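Local coordinates for flagellar biosynthesis protein FlhA (Bacillus subtilis, PDB 3MIX) that takes part in the export of flagellum proteins by the flagellar type III secretion system, this chain being its cytosolic domain, at residues N216-S219 against V220-Q224. Numbering follows the deposited sequence.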
loop_
_atom_site.group_PDB
_atom_site.type_symbol
_atom_site.label_atom_id
_atom_site.label_comp_id
_atom_site.label_asym_id
_atom_site.label_seq_id
_atom_site.Cartn_x
_atom_site.Cartn_y
_atom_site.Cartn_z
ATOM N N ASN A 216 18.232 -15.045 -12.505
ATOM C CA ASN A 216 19.571 -14.563 -12.150
ATOM C C ASN A 216 19.854 -13.226 -12.829
ATOM O O ASN A 216 19.801 -13.152 -14.045
ATOM C CB ASN A 216 20.655 -15.584 -12.534
ATOM C CG ASN A 216 22.056 -15.135 -12.121
ATOM O OD1 ASN A 216 22.595 -15.600 -11.112
ATOM N ND2 ASN A 216 22.645 -14.223 -12.885
ATOM N N PRO A 217 20.224 -12.191 -12.055
ATOM C CA PRO A 217 20.644 -12.226 -10.633
ATOM C C PRO A 217 19.526 -12.238 -9.608
ATOM O O PRO A 217 19.770 -12.577 -8.441
ATOM C CB PRO A 217 21.451 -10.933 -10.484
ATOM C CG PRO A 217 20.864 -10.018 -11.502
ATOM C CD PRO A 217 20.414 -10.859 -12.652
ATOM N N LEU A 218 18.311 -11.890 -10.032
ATOM C CA LEU A 218 17.222 -11.673 -9.097
ATOM C C LEU A 218 16.181 -12.785 -9.111
ATOM O O LEU A 218 15.641 -13.122 -10.164
ATOM C CB LEU A 218 16.559 -10.312 -9.370
ATOM C CG LEU A 218 17.457 -9.076 -9.223
ATOM C CD1 LEU A 218 16.636 -7.766 -9.392
ATOM C CD2 LEU A 218 18.196 -9.059 -7.882
ATOM N N SER A 219 15.886 -13.345 -7.939
ATOM C CA SER A 219 14.805 -14.326 -7.826
ATOM C C SER A 219 13.445 -13.650 -7.940
ATOM O O SER A 219 13.320 -12.432 -7.734
ATOM C CB SER A 219 14.903 -15.051 -6.475
ATOM O OG SER A 219 14.630 -14.117 -5.424
ATOM N N VAL A 220 12.400 -14.430 -8.213
ATOM C CA VAL A 220 11.039 -13.884 -8.128
ATOM C C VAL A 220 10.819 -13.185 -6.771
ATOM O O VAL A 220 10.213 -12.102 -6.701
ATOM C CB VAL A 220 9.964 -14.977 -8.375
ATOM C CG1 VAL A 220 8.546 -14.415 -8.131
ATOM C CG2 VAL A 220 10.121 -15.569 -9.824
ATOM N N GLY A 221 11.345 -13.799 -5.706
ATOM C CA GLY A 221 11.179 -13.295 -4.333
ATOM C C GLY A 221 11.815 -11.933 -4.124
ATOM O O GLY A 221 11.242 -11.069 -3.478
ATOM N N ASP A 222 12.989 -11.733 -4.708
ATOM C CA ASP A 222 13.648 -10.436 -4.695
ATOM C C ASP A 222 12.801 -9.346 -5.384
ATOM O O ASP A 222 12.663 -8.236 -4.884
ATOM C CB ASP A 222 15.017 -10.537 -5.386
ATOM C CG ASP A 222 15.973 -11.438 -4.661
ATOM O OD1 ASP A 222 15.727 -11.730 -3.478
ATOM O OD2 ASP A 222 16.967 -11.895 -5.272
ATOM N N ILE A 223 12.247 -9.669 -6.543
ATOM C CA ILE A 223 11.415 -8.731 -7.301
ATOM C C ILE A 223 10.149 -8.378 -6.532
ATOM O O ILE A 223 9.771 -7.201 -6.444
ATOM C CB ILE A 223 11.061 -9.313 -8.696
ATOM C CG1 ILE A 223 12.340 -9.568 -9.504
ATOM C CG2 ILE A 223 10.027 -8.460 -9.427
ATOM C CD1 ILE A 223 12.045 -10.322 -10.794
ATOM N N GLN A 224 9.498 -9.408 -5.997
ATOM C CA GLN A 224 8.340 -9.283 -5.128
ATOM C C GLN A 224 8.528 -8.250 -4.004
ATOM O O GLN A 224 7.642 -7.428 -3.779
ATOM C CB GLN A 224 8.004 -10.680 -4.508
ATOM C CG GLN A 224 6.870 -10.685 -3.482
ATOM C CD GLN A 224 6.532 -12.114 -3.017
ATOM O OE1 GLN A 224 6.807 -13.089 -3.748
ATOM N NE2 GLN A 224 5.958 -12.254 -1.788
HETATM O O HOH W 1 18.892 -13.529 -5.996
#
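Ser219 and Asp222 grip each other in a capping box at the start of helix 220-232, each side chain taking the backbone N-H of the other. Ser219 is the N-cap. Its OG accepts from Asp222 N at 3.0 Å in a fairly straight bond; a chi1 of 67° holds the hydroxyl between its own backbone N and carbonyl carbon, which puts it within bonding distance of the N-H of Asp222. In return, Asp222 OD2 takes the N-H of Ser219, the N to OD2 distance being 3.2 Å. That donor comes from above the carboxylate, 52° out of its plane, rather than at its rim. With chi1 at -64°, CG of Asp222 stands beside its own backbone N, which brings the carboxylate back alongside the serine.

Backbone bonding takes over from there: Ile223 N donates to Ser219 O at 3.2 Å, the first i to i+4 bond of the helix.

A water ties in the loop as well. It donates to Asp222 OD2 at 2.6 Å and also to Pro217 O at 2.8 Å, linking the carboxylate to the residue that follows a cis peptide bond.

Apolar contact is lighter. Leu218 CB lies 4.3 Å from Ile223 CG1, and both side chains are buried, reaching Val213 of helix 207-213 and, on helix 240-250, Leu247 and Phe244 respectively; Ile223 also touches Ile199 of helix 192-205. The cap marks where the chain leaves the loop after helix 207-213 and enters helix 220-232.

Putting an alanine at Asp222 would probably leave the Ser219 N-H and the bridging water without their carboxylate partner, with only the serine hydroxyl left of the two capping side chains. The negative carboxylate at this N-terminus is also likely to interact favourably with the helix dipole, adding charge stabilisation to the reciprocal bonds.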